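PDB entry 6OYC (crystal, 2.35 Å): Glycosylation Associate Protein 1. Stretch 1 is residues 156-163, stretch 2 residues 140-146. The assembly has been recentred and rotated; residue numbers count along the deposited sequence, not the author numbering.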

# COMPACT_ATOMS: atom_id res chain seq x y z
N SER A 156 -22.37 -2.63 -4.76
CA SER A 156 -23.15 -2.42 -3.54
C SER A 156 -23.65 -0.98 -3.48
O SER A 156 -23.17 -0.10 -4.20
CB SER A 156 -22.32 -2.79 -2.30
OG SER A 156 -21.32 -1.82 -2.00
N ILE A 157 -24.65 -0.76 -2.61
CA ILE A 157 -25.17 0.58 -2.32
C ILE A 157 -25.16 0.78 -0.82
O ILE A 157 -25.71 -0.05 -0.08
CB ILE A 157 -26.60 0.81 -2.84
CG1 ILE A 157 -26.72 0.54 -4.33
CG2 ILE A 157 -27.05 2.22 -2.54
CD1 ILE A 157 -28.17 0.44 -4.75
N LEU A 158 -24.58 1.88 -0.37
CA LEU A 158 -24.53 2.23 1.04
C LEU A 158 -25.59 3.31 1.27
O LEU A 158 -25.48 4.41 0.72
CB LEU A 158 -23.13 2.72 1.43
CG LEU A 158 -22.73 2.59 2.90
CD1 LEU A 158 -21.23 2.82 3.14
CD2 LEU A 158 -23.57 3.53 3.77
N TYR A 159 -26.61 3.00 2.06
CA TYR A 159 -27.69 3.95 2.31
C TYR A 159 -27.45 4.73 3.59
O TYR A 159 -26.90 4.21 4.56
CB TYR A 159 -29.05 3.24 2.41
CG TYR A 159 -29.51 2.66 1.10
CD1 TYR A 159 -29.12 1.39 0.72
CD2 TYR A 159 -30.33 3.39 0.23
CE1 TYR A 159 -29.53 0.85 -0.47
CE2 TYR A 159 -30.77 2.85 -0.97
CZ TYR A 159 -30.35 1.58 -1.31
OH TYR A 159 -30.75 1.01 -2.49
N TYR A 160 -27.91 5.98 3.59
CA TYR A 160 -27.74 6.87 4.72
C TYR A 160 -29.10 7.34 5.21
O TYR A 160 -30.06 7.41 4.43
CB TYR A 160 -26.90 8.11 4.34
CG TYR A 160 -25.49 7.80 3.91
CD1 TYR A 160 -25.21 7.44 2.59
CD2 TYR A 160 -24.44 7.86 4.81
CE1 TYR A 160 -23.90 7.15 2.19
CE2 TYR A 160 -23.13 7.57 4.42
CZ TYR A 160 -22.87 7.22 3.11
OH TYR A 160 -21.58 6.94 2.72
N ASP A 161 -29.18 7.69 6.49
CA ASP A 161 -30.30 8.48 6.98
C ASP A 161 -29.74 9.57 7.87
O ASP A 161 -28.52 9.78 7.94
CB ASP A 161 -31.36 7.60 7.67
CG ASP A 161 -30.78 6.67 8.71
OD1 ASP A 161 -29.71 6.97 9.27
OD2 ASP A 161 -31.41 5.63 8.98
N ASN A 162 -30.63 10.32 8.52
CA ASN A 162 -30.20 11.20 9.60
C ASN A 162 -29.75 10.32 10.75
O ASN A 162 -30.52 9.50 11.25
CB ASN A 162 -31.34 12.13 10.03
CG ASN A 162 -32.11 12.70 8.86
OD1 ASN A 162 -31.53 13.06 7.83
ND2 ASN A 162 -33.43 12.77 9.00
N GLY A 163 -28.49 10.47 11.15
CA GLY A 163 -27.83 9.44 11.92
C GLY A 163 -26.69 8.77 11.18
O GLY A 163 -26.05 7.87 11.75
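Stretch 2 140-146: EQIAKKY

Stretch 2 lies beside stretch 1 as an antiparallel β-strand: residues 141-146 form a strand, extended except at Ala143, continue as strand beyond Tyr146, and run at 167° to strand 156-161, with the axes approaching to 4.5 Å. Glu140, with phi/psi of 66/15, precedes the strand and makes no contact. The register pairs Ile157 with Tyr146 (CA to CA 4.8 Å), Leu158 with Lys145 (CA to CA 5.0 Å) and Tyr159 with Lys144 (CA to CA 4.4 Å). Leu158 and Lys145 form the hydrogen-bonded pair, Leu158 N donating to Lys145 O at 2.9 Å and Lys145 N to Leu158 O at 2.8 Å; the flanking pairs are non-hydrogen-bonded. In each of these, one CA approaches a carbonyl of the central pair, Ile157 CA lying 3.3 Å from Lys145 O and Lys144 CA 3.1 Å from Leu158 O. Just before Lys144 the strand departs from regular extension, for Ala143 has a psi of -40°, yet its O still accepts a hydrogen bond from Tyr160 N at 2.8 Å.

Side chains of Ile157, Tyr159, Lys144 and Tyr146 share one face of the sheet. Ile157 CG2 packs 3.8 Å from Lys144 CB, Ile157 CG1 reaches Tyr146 CD2 at 4.2 Å, and the extended Lys144 chain brings its CD to 3.8 Å from Tyr159 CE2. On the other face Leu158 and Lys145 meet, CB to CB, at 4.1 Å. The CA-to-CB bond of Tyr160 points toward stretch 2, and this residue has the largest covered area of any here. Ile142 covers one face of its ring, CG2 standing 4.1 Å from the centroid, nearly along the normal, while Ile142 CD1 touches Tyr160 CE1 at 3.6 Å; Tyr160 OH comes within 3.4 Å of Lys145 CE. Past the paired backbones, Gln141 NE2 donates to Asn162 OD1 at 3.0 Å, a side-chain hydrogen bond between two exposed residues.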

# COMPACT_ATOMS: atom_id res chain seq x y z
N GLU A 140 -29.18 18.35 -0.57
CA GLU A 140 -27.83 18.73 -0.16
C GLU A 140 -27.22 17.77 0.87
O GLU A 140 -26.21 18.11 1.51
CB GLU A 140 -27.79 20.16 0.40
CG GLU A 140 -27.93 21.24 -0.64
CD GLU A 140 -26.81 21.21 -1.66
OE1 GLU A 140 -27.08 20.89 -2.83
OE2 GLU A 140 -25.66 21.52 -1.28
N GLN A 141 -27.81 16.60 1.07
CA GLN A 141 -27.31 15.66 2.06
C GLN A 141 -27.14 14.32 1.39
O GLN A 141 -28.00 13.91 0.60
CB GLN A 141 -28.29 15.57 3.25
CG GLN A 141 -28.10 14.34 4.15
CD GLN A 141 -29.06 14.32 5.33
OE1 GLN A 141 -28.79 14.95 6.36
NE2 GLN A 141 -30.18 13.61 5.20
N ILE A 142 -26.02 13.64 1.67
CA ILE A 142 -25.78 12.37 0.99
C ILE A 142 -26.88 11.39 1.38
O ILE A 142 -27.30 11.32 2.53
CB ILE A 142 -24.37 11.81 1.27
CG1 ILE A 142 -24.13 10.55 0.43
CG2 ILE A 142 -24.13 11.52 2.77
CD1 ILE A 142 -22.71 10.05 0.47
N ALA A 143 -27.41 10.69 0.38
CA ALA A 143 -28.47 9.72 0.61
C ALA A 143 -28.01 8.30 0.39
O ALA A 143 -28.36 7.40 1.17
CB ALA A 143 -29.66 10.02 -0.30
N LYS A 144 -27.20 8.07 -0.65
CA LYS A 144 -26.65 6.75 -0.88
C LYS A 144 -25.33 6.88 -1.64
O LYS A 144 -25.06 7.90 -2.29
CB LYS A 144 -27.65 5.86 -1.64
CG LYS A 144 -28.42 6.55 -2.74
CD LYS A 144 -29.61 5.73 -3.18
CE LYS A 144 -30.51 6.51 -4.15
NZ LYS A 144 -31.86 5.87 -4.28
N LYS A 145 -24.50 5.85 -1.50
CA LYS A 145 -23.23 5.76 -2.20
C LYS A 145 -23.26 4.51 -3.06
O LYS A 145 -23.47 3.41 -2.55
CB LYS A 145 -22.05 5.71 -1.21
CG LYS A 145 -20.68 5.69 -1.88
CD LYS A 145 -19.54 5.28 -0.93
CE LYS A 145 -19.37 6.25 0.24
NZ LYS A 145 -18.77 7.56 -0.20
N TYR A 146 -23.10 4.69 -4.37
CA TYR A 146 -22.99 3.59 -5.32
C TYR A 146 -21.54 3.15 -5.39
O TYR A 146 -20.68 3.95 -5.75
CB TYR A 146 -23.45 4.03 -6.71
CG TYR A 146 -24.93 4.29 -6.86
CD1 TYR A 146 -25.47 5.54 -6.55
CD2 TYR A 146 -25.78 3.31 -7.36
CE1 TYR A 146 -26.82 5.79 -6.71
CE2 TYR A 146 -27.14 3.55 -7.51
CZ TYR A 146 -27.65 4.79 -7.19
OH TYR A 146 -28.99 5.04 -7.35